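Local coordinates for protein MHC class I antigen (Anolis carolinensis, PDB 7CPO) that probably presents peptides to T cells, holding them in a groove between two helices above a beta-sheet floor, in complex with beta2-microglobulin, at residues V11-E16 with R75-H80; A82-Y87 with Y117-R122. All coordinates share one frame; numbering follows the deposited sequence.

From the N terminus, the chain first runs through strand 5-14, in the middle of the eight-stranded floor, and after three more strands comes back over it as helix 62-87. Interaction 1 closes that excursion, bringing 75-80 of the helix onto the end of strand 5-14, 59 residues later. One turn or so further on, 82-87 ends the same helix, and the chain crosses the floor by strands 96-105 and 111-119 before interaction 2 closes a shorter loop. The two loops follow in series without crossing. Both pin helix 62-87 to one sheet, with centres 10 Å apart, and Phe-77 CZ packs 4.1 Å from Tyr-117 CE1 between them.

Interaction 1: residues V11-E16 with R75-H80; sequences VTSVSE and RSFRDH
Phe-77 reaches down from helix 62-87 and sets its side chain beside two residues of strand 5-14, Ser-13 and Val-11, which both point up toward the helix while Thr-12 between them turns the other way. Phe-77, the largest contributor at 76 Å², is buried, as are Ser-13 and Val-11. Backbones come nearest at Ser-13 and Phe-77, whose CA atoms are 6.5 Å apart. Ser-13 meets the near part of the phenylalanine: its CB lies in the ring plane at the edge, 3.7 Å from Phe-77 CD2, and its OG is 3.6 Å from Phe-77 CB, a van der Waals contact, since no hydrogen bond crosses the two segments. Further out along the ring, Val-11 takes over. Its CG1 is 3.8 Å from Phe-77 CE2 and approaches obliquely, the two side chains crossing at about a right angle. That methyl gets there because it stands anti to the backbone N (chi1 -168°).

This is the helix-on-sheet packing of the MHC class I peptide-binding platform, in which the alpha-1 helix rests on the antiparallel floor. Phe-77 also meets Phe-97 of the adjoining strand edge-to-face and touches an apolar side chain of the bound peptide, so one ring serves both the helix-floor interface and the groove. On the underside of the strand, Thr-12 packs on Phe-56 of the beta2-microglobulin chain.

Interaction 2: residues A82-Y87 with Y117-R122; sequences ATLAEY and YAYDGR
Leu-84, near the end of helix 62-87, rests on the ring of Tyr-119, two residues along from Tyr-117 in strand 111-119. Tyr-117 and Ala-118 lead up to it: Tyr-117 lines the groove, packing on an apolar side chain of the peptide, whereas Ala-118 points away from the helix and packs on Trp-60 of the beta2-microglobulin chain. Tyr-119 then swings its ring out toward the helix, with CG anti to the backbone N (chi1 -172°). Leu-84 CB sits over one face, 3.9 Å from the centroid and 16° off the ring normal, a CH-pi contact, while Leu-84 CD1 lies 3.6 Å from Tyr-119 CD1. The phenol oxygen, Tyr-119 OH, comes within 4.0 Å of Ala-85 N, with no hydrogen bond between them, and makes a weak hydrogen bond to Gln-90. Asp-120 lays OD2 over the opposite face of the ring, 3.4 Å above its plane and offset toward the rim; its OD1 is hydrogen-bonded to Thr-96 N and OD2 to His-95 ND1. Through Gly-121 to Arg-122 the chain reverses in a type I' beta turn that starts at Tyr-119, forming the hairpin between strands 111-119 and 122-128 in the floor of the MHC class I peptide-binding platform.

Interaction 1: residues V11-E16 with R75-H80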
ATOM      1  N   VAL A  11      -3.460  -9.032  -6.300  1.00 16.66           N
ATOM      2  CA  VAL A  11      -3.202  -9.461  -7.661  1.00 17.48           C
ATOM      3  C   VAL A  11      -3.913  -8.510  -8.612  1.00 21.50           C
ATOM      4  O   VAL A  11      -5.102  -8.227  -8.429  1.00 19.39           O
ATOM      5  CB  VAL A  11      -3.673 -10.908  -7.868  1.00 18.58           C
ATOM      6  CG1 VAL A  11      -3.160 -11.436  -9.157  1.00 17.15           C
ATOM      7  CG2 VAL A  11      -3.193 -11.763  -6.706  1.00 18.48           C
ATOM      8  N   THR A  12      -3.197  -8.052  -9.645  1.00 20.02           N
ATOM      9  CA  THR A  12      -3.689  -7.030 -10.567  1.00 24.52           C
ATOM     10  C   THR A  12      -3.394  -7.439 -11.998  1.00 21.34           C
ATOM     11  O   THR A  12      -2.244  -7.736 -12.342  1.00 24.19           O
ATOM     12  CB  THR A  12      -3.043  -5.653 -10.319  1.00 18.66           C
ATOM     13  OG1 THR A  12      -3.409  -5.162  -9.034  1.00 18.81           O
ATOM     14  CG2 THR A  12      -3.500  -4.673 -11.354  1.00 19.02           C
ATOM     15  N   SER A  13      -4.416  -7.391 -12.839  1.00 26.19           N
ATOM     16  CA  SER A  13      -4.295  -7.779 -14.231  1.00 25.59           C
ATOM     17  C   SER A  13      -4.921  -6.690 -15.090  1.00 26.51           C
ATOM     18  O   SER A  13      -6.073  -6.306 -14.861  1.00 27.63           O
ATOM     19  CB  SER A  13      -4.970  -9.130 -14.460  1.00 25.34           C
ATOM     20  OG  SER A  13      -4.344  -9.843 -15.504  1.00 26.93           O
ATOM     21  N   VAL A  14      -4.149  -6.173 -16.046  1.00 22.09           N
ATOM     22  CA  VAL A  14      -4.573  -5.123 -16.965  1.00 34.79           C
ATOM     23  C   VAL A  14      -4.509  -5.671 -18.384  1.00 35.00           C
ATOM     24  O   VAL A  14      -3.566  -6.393 -18.730  1.00 40.34           O
ATOM     25  CB  VAL A  14      -3.682  -3.868 -16.839  1.00 38.13           C
ATOM     26  CG1 VAL A  14      -4.279  -2.714 -17.632  1.00 35.63           C
ATOM     27  CG2 VAL A  14      -3.483  -3.493 -15.389  1.00 26.99           C
ATOM     28  N   SER A  15      -5.485  -5.305 -19.217  1.00 33.16           N
ATOM     29  CA  SER A  15      -5.570  -5.858 -20.564  1.00 52.41           C
ATOM     30  C   SER A  15      -4.930  -4.970 -21.633  1.00 78.35           C
ATOM     31  O   SER A  15      -4.070  -5.445 -22.383  1.00 86.83           O
ATOM     32  CB  SER A  15      -7.025  -6.157 -20.925  1.00 49.12           C
ATOM     33  OG  SER A  15      -7.079  -7.272 -21.802  1.00 57.90           O
ATOM     34  N   GLU A  16      -5.342  -3.629 -21.743  1.00 67.34           N
ATOM     35  CA  GLU A  16      -4.402  -3.057 -22.715  1.00 89.42           C
ATOM     36  C   GLU A  16      -3.223  -2.370 -22.011  1.00107.66           C
ATOM     37  O   GLU A  16      -3.389  -1.803 -20.926  1.00109.83           O
ATOM     38  CB  GLU A  16      -5.120  -2.092 -23.664  1.00 67.48           C
ATOM     39  CG  GLU A  16      -6.069  -2.825 -24.630  1.00 66.45           C
ATOM     40  CD  GLU A  16      -5.346  -3.758 -25.622  1.00 71.31           C
ATOM     41  OE1 GLU A  16      -4.595  -4.655 -25.183  1.00 67.15           O
ATOM     42  OE2 GLU A  16      -5.549  -3.616 -26.851  1.00 64.97           O
ATOM     43  N   ARG A  75      -2.527 -16.780 -16.015  1.00 18.67           N
ATOM     44  CA  ARG A  75      -3.247 -17.250 -17.198  1.00 18.02           C
ATOM     45  C   ARG A  75      -4.754 -17.199 -16.985  1.00 18.47           C
ATOM     46  O   ARG A  75      -5.503 -16.818 -17.893  1.00 28.44           O
ATOM     47  CB  ARG A  75      -2.795 -18.667 -17.575  1.00 15.55           C
ATOM     48  CG  ARG A  75      -1.595 -18.677 -18.521  1.00 33.35           C
ATOM     49  CD  ARG A  75      -1.218 -20.080 -19.005  1.00 31.38           C
ATOM     50  NE  ARG A  75      -0.956 -20.916 -17.849  1.00 42.32           N
ATOM     51  CZ  ARG A  75       0.231 -21.076 -17.286  1.00 34.73           C
ATOM     52  NH1 ARG A  75       1.300 -20.491 -17.805  1.00 39.93           N
ATOM     53  NH2 ARG A  75       0.346 -21.837 -16.203  1.00 36.75           N
ATOM     54  N   SER A  76      -5.222 -17.571 -15.790  1.00 25.55           N
ATOM     55  CA  SER A  76      -6.657 -17.499 -15.490  1.00 23.39           C
ATOM     56  C   SER A  76      -7.169 -16.070 -15.602  1.00 23.34           C
ATOM     57  O   SER A  76      -8.285 -15.834 -16.075  1.00 22.55           O
ATOM     58  CB  SER A  76      -6.938 -18.013 -14.080  1.00 21.63           C
ATOM     59  OG  SER A  76      -6.819 -19.423 -13.973  1.00 24.76           O
ATOM     60  N   PHE A  77      -6.368 -15.095 -15.162  1.00 19.73           N
ATOM     61  CA  PHE A  77      -6.835 -13.713 -15.182  1.00 23.95           C
ATOM     62  C   PHE A  77      -6.956 -13.200 -16.612  1.00 23.26           C
ATOM     63  O   PHE A  77      -7.900 -12.468 -16.929  1.00 27.61           O
ATOM     64  CB  PHE A  77      -5.917 -12.828 -14.326  1.00 23.56           C
ATOM     65  CG  PHE A  77      -6.263 -12.848 -12.853  1.00 24.05           C
ATOM     66  CD1 PHE A  77      -6.687 -14.016 -12.242  1.00 26.89           C
ATOM     67  CD2 PHE A  77      -6.200 -11.701 -12.094  1.00 38.19           C
ATOM     68  CE1 PHE A  77      -7.027 -14.044 -10.907  1.00 24.65           C
ATOM     69  CE2 PHE A  77      -6.545 -11.723 -10.750  1.00 31.86           C
ATOM     70  CZ  PHE A  77      -6.959 -12.909 -10.164  1.00 27.22           C
ATOM     71  N   ARG A  78      -6.046 -13.605 -17.503  1.00 23.86           N
ATOM     72  CA  ARG A  78      -6.214 -13.269 -18.918  1.00 26.43           C
ATOM     73  C   ARG A  78      -7.544 -13.784 -19.438  1.00 22.55           C
ATOM     74  O   ARG A  78      -8.289 -13.058 -20.111  1.00 23.68           O
ATOM     75  CB  ARG A  78      -5.061 -13.828 -19.752  1.00 29.83           C
ATOM     76  CG  ARG A  78      -3.699 -13.323 -19.314  1.00 36.59           C
ATOM     77  CD  ARG A  78      -2.708 -13.358 -20.469  1.00 46.75           C
ATOM     78  NE  ARG A  78      -1.977 -14.619 -20.515  1.00 37.65           N
ATOM     79  CZ  ARG A  78      -0.819 -14.814 -19.891  1.00 46.84           C
ATOM     80  NH1 ARG A  78      -0.288 -13.832 -19.169  1.00 49.95           N
ATOM     81  NH2 ARG A  78      -0.201 -15.990 -19.967  1.00 35.81           N
ATOM     82  N   ASP A  79      -7.865 -15.040 -19.122  1.00 23.26           N
ATOM     83  CA  ASP A  79      -9.179 -15.576 -19.455  1.00 19.88           C
ATOM     84  C   ASP A  79     -10.297 -14.764 -18.809  1.00 24.55           C
ATOM     85  O   ASP A  79     -11.327 -14.508 -19.442  1.00 30.78           O
ATOM     86  CB  ASP A  79      -9.276 -17.031 -19.015  1.00 20.41           C
ATOM     87  CG  ASP A  79      -8.642 -17.978 -19.987  1.00 30.95           C
ATOM     88  OD1 ASP A  79      -7.771 -17.539 -20.774  1.00 54.04           O
ATOM     89  OD2 ASP A  79      -9.007 -19.175 -19.954  1.00 39.71           O
ATOM     90  N   HIS A  80     -10.134 -14.370 -17.540  1.00 22.92           N
ATOM     91  CA  HIS A  80     -11.217 -13.654 -16.869  1.00 27.85           C
ATOM     92  C   HIS A  80     -11.486 -12.336 -17.575  1.00 29.43           C
ATOM     93  O   HIS A  80     -12.637 -12.012 -17.891  1.00 29.28           O
ATOM     94  CB  HIS A  80     -10.900 -13.410 -15.385  1.00 25.55           C
ATOM     95  CG  HIS A  80     -10.908 -14.649 -14.544  1.00 23.83           C
ATOM     96  ND1 HIS A  80     -11.372 -15.862 -15.003  1.00 26.88           N
ATOM     97  CD2 HIS A  80     -10.479 -14.867 -13.279  1.00 23.79           C
ATOM     98  CE1 HIS A  80     -11.248 -16.770 -14.053  1.00 23.12           C
ATOM     99  NE2 HIS A  80     -10.708 -16.192 -12.996  1.00 30.78           N
TER

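Interaction 2: residues A82-Y87 with Y117-R122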
ATOM      1  N   ALA A  82     -11.055 -11.576 -20.594  1.00 27.80           N
ATOM      2  CA  ALA A  82     -11.748 -11.807 -21.861  1.00 26.47           C
ATOM      3  C   ALA A  82     -13.226 -12.108 -21.643  1.00 33.33           C
ATOM      4  O   ALA A  82     -14.082 -11.628 -22.394  1.00 44.62           O
ATOM      5  CB  ALA A  82     -11.088 -12.946 -22.634  1.00 17.68           C
ATOM      6  N   THR A  83     -13.547 -12.895 -20.619  1.00 35.67           N
ATOM      7  CA  THR A  83     -14.937 -13.273 -20.388  1.00 35.01           C
ATOM      8  C   THR A  83     -15.763 -12.090 -19.894  1.00 39.38           C
ATOM      9  O   THR A  83     -16.939 -11.950 -20.266  1.00 35.52           O
ATOM     10  CB  THR A  83     -14.993 -14.428 -19.391  1.00 27.29           C
ATOM     11  OG1 THR A  83     -14.415 -15.593 -19.989  1.00 34.05           O
ATOM     12  CG2 THR A  83     -16.414 -14.721 -18.979  1.00 23.03           C
ATOM     13  N   LEU A  84     -15.168 -11.229 -19.052  1.00 30.31           N
ATOM     14  CA  LEU A  84     -15.910 -10.089 -18.519  1.00 38.40           C
ATOM     15  C   LEU A  84     -16.226  -9.066 -19.594  1.00 34.07           C
ATOM     16  O   LEU A  84     -17.238  -8.366 -19.498  1.00 34.23           O
ATOM     17  CB  LEU A  84     -15.142  -9.407 -17.394  1.00 32.71           C
ATOM     18  CG  LEU A  84     -15.102 -10.299 -16.168  1.00 37.92           C
ATOM     19  CD1 LEU A  84     -14.134  -9.760 -15.160  1.00 32.31           C
ATOM     20  CD2 LEU A  84     -16.484 -10.409 -15.614  1.00 39.83           C
ATOM     21  N   ALA A  85     -15.361  -8.938 -20.596  1.00 34.67           N
ATOM     22  CA  ALA A  85     -15.708  -8.127 -21.750  1.00 37.37           C
ATOM     23  C   ALA A  85     -17.018  -8.601 -22.356  1.00 38.03           C
ATOM     24  O   ALA A  85     -17.894  -7.791 -22.673  1.00 40.32           O
ATOM     25  CB  ALA A  85     -14.584  -8.178 -22.782  1.00 32.06           C
ATOM     26  N   GLU A  86     -17.181  -9.919 -22.493  1.00 30.18           N
ATOM     27  CA  GLU A  86     -18.430 -10.460 -23.014  1.00 38.40           C
ATOM     28  C   GLU A  86     -19.586 -10.188 -22.054  1.00 38.98           C
ATOM     29  O   GLU A  86     -20.624  -9.657 -22.461  1.00 37.17           O
ATOM     30  CB  GLU A  86     -18.269 -11.956 -23.300  1.00 43.39           C
ATOM     31  CG  GLU A  86     -17.553 -12.235 -24.646  1.00 49.07           C
ATOM     32  CD  GLU A  86     -16.862 -13.608 -24.741  1.00 63.48           C
ATOM     33  OE1 GLU A  86     -15.655 -13.714 -24.414  1.00 70.93           O
ATOM     34  OE2 GLU A  86     -17.525 -14.581 -25.164  1.00 74.54           O
ATOM     35  N   TYR A  87     -19.400 -10.496 -20.765  1.00 37.61           N
ATOM     36  CA  TYR A  87     -20.457 -10.304 -19.768  1.00 38.53           C
ATOM     37  C   TYR A  87     -20.988  -8.876 -19.762  1.00 37.01           C
ATOM     38  O   TYR A  87     -22.199  -8.655 -19.620  1.00 35.43           O
ATOM     39  CB  TYR A  87     -19.935 -10.642 -18.372  1.00 35.40           C
ATOM     40  CG  TYR A  87     -19.814 -12.110 -18.031  1.00 38.37           C
ATOM     41  CD1 TYR A  87     -20.292 -13.109 -18.880  1.00 30.03           C
ATOM     42  CD2 TYR A  87     -19.225 -12.494 -16.833  1.00 37.41           C
ATOM     43  CE1 TYR A  87     -20.173 -14.456 -18.529  1.00 26.51           C
ATOM     44  CE2 TYR A  87     -19.112 -13.808 -16.481  1.00 29.97           C
ATOM     45  CZ  TYR A  87     -19.583 -14.783 -17.321  1.00 28.94           C
ATOM     46  OH  TYR A  87     -19.443 -16.079 -16.910  1.00 31.39           O
ATOM     47  N   TYR A 117     -12.940  -9.980  -5.658  1.00 19.36           N
ATOM     48  CA  TYR A 117     -12.532  -9.629  -7.009  1.00 16.02           C
ATOM     49  C   TYR A 117     -13.189  -8.322  -7.425  1.00 19.70           C
ATOM     50  O   TYR A 117     -14.350  -8.076  -7.090  1.00 24.61           O
ATOM     51  CB  TYR A 117     -12.947 -10.685  -8.006  1.00 16.97           C
ATOM     52  CG  TYR A 117     -12.344 -12.064  -7.843  1.00 21.04           C
ATOM     53  CD1 TYR A 117     -11.063 -12.357  -8.319  1.00 21.56           C
ATOM     54  CD2 TYR A 117     -13.086 -13.095  -7.279  1.00 18.39           C
ATOM     55  CE1 TYR A 117     -10.531 -13.643  -8.220  1.00 18.26           C
ATOM     56  CE2 TYR A 117     -12.561 -14.378  -7.169  1.00 25.59           C
ATOM     57  CZ  TYR A 117     -11.288 -14.647  -7.648  1.00 20.26           C
ATOM     58  OH  TYR A 117     -10.780 -15.915  -7.527  1.00 29.53           O
ATOM     59  N   ALA A 118     -12.462  -7.497  -8.179  1.00 18.07           N
ATOM     60  CA  ALA A 118     -12.990  -6.245  -8.713  1.00 22.47           C
ATOM     61  C   ALA A 118     -12.718  -6.139 -10.208  1.00 34.22           C
ATOM     62  O   ALA A 118     -11.611  -6.455 -10.675  1.00 26.45           O
ATOM     63  CB  ALA A 118     -12.373  -5.028  -8.030  1.00 18.55           C
ATOM     64  N   TYR A 119     -13.711  -5.650 -10.952  1.00 20.09           N
ATOM     65  CA  TYR A 119     -13.541  -5.356 -12.371  1.00 23.60           C
ATOM     66  C   TYR A 119     -13.539  -3.849 -12.585  1.00 23.26           C
ATOM     67  O   TYR A 119     -14.453  -3.151 -12.130  1.00 35.16           O
ATOM     68  CB  TYR A 119     -14.649  -6.003 -13.199  1.00 24.99           C
ATOM     69  CG  TYR A 119     -14.438  -5.905 -14.688  1.00 32.13           C
ATOM     70  CD1 TYR A 119     -13.236  -6.302 -15.264  1.00 26.38           C
ATOM     71  CD2 TYR A 119     -15.452  -5.450 -15.525  1.00 27.76           C
ATOM     72  CE1 TYR A 119     -13.049  -6.239 -16.627  1.00 31.44           C
ATOM     73  CE2 TYR A 119     -15.275  -5.382 -16.889  1.00 27.46           C
ATOM     74  CZ  TYR A 119     -14.076  -5.777 -17.439  1.00 36.84           C
ATOM     75  OH  TYR A 119     -13.896  -5.716 -18.803  1.00 35.53           O
ATOM     76  N   ASP A 120     -12.518  -3.351 -13.270  1.00 24.15           N
ATOM     77  CA  ASP A 120     -12.369  -1.916 -13.517  1.00 26.46           C
ATOM     78  C   ASP A 120     -12.541  -1.095 -12.239  1.00 30.10           C
ATOM     79  O   ASP A 120     -13.168  -0.031 -12.245  1.00 28.26           O
ATOM     80  CB  ASP A 120     -13.357  -1.438 -14.583  1.00 27.87           C
ATOM     81  CG  ASP A 120     -13.034  -1.971 -15.948  1.00 28.83           C
ATOM     82  OD1 ASP A 120     -11.835  -2.144 -16.229  1.00 35.22           O
ATOM     83  OD2 ASP A 120     -13.969  -2.212 -16.740  1.00 38.69           O
ATOM     84  N   GLY A 121     -12.009  -1.607 -11.126  1.00 25.62           N
ATOM     85  CA  GLY A 121     -11.977  -0.857  -9.874  1.00 26.68           C
ATOM     86  C   GLY A 121     -13.261  -0.836  -9.064  1.00 30.93           C
ATOM     87  O   GLY A 121     -13.305  -0.159  -8.026  1.00 30.37           O
ATOM     88  N   ARG A 122     -14.303  -1.535  -9.513  1.00 31.62           N
ATOM     89  CA  ARG A 122     -15.577  -1.686  -8.825  1.00 27.22           C
ATOM     90  C   ARG A 122     -15.734  -3.153  -8.452  1.00 31.49           C
ATOM     91  O   ARG A 122     -15.280  -4.038  -9.187  1.00 29.90           O
ATOM     92  CB  ARG A 122     -16.740  -1.262  -9.731  1.00 27.57           C
ATOM     93  CG  ARG A 122     -16.719   0.210 -10.108  1.00 59.90           C
ATOM     94  CD  ARG A 122     -17.843   0.589 -11.089  1.00 50.73           C
ATOM     95  NE  ARG A 122     -18.046  -0.392 -12.160  1.00 64.52           N
ATOM     96  CZ  ARG A 122     -17.588  -0.253 -13.408  1.00 76.13           C
ATOM     97  NH1 ARG A 122     -16.888   0.828 -13.741  1.00 66.33           N
ATOM     98  NH2 ARG A 122     -17.823  -1.193 -14.326  1.00 61.64           N
TER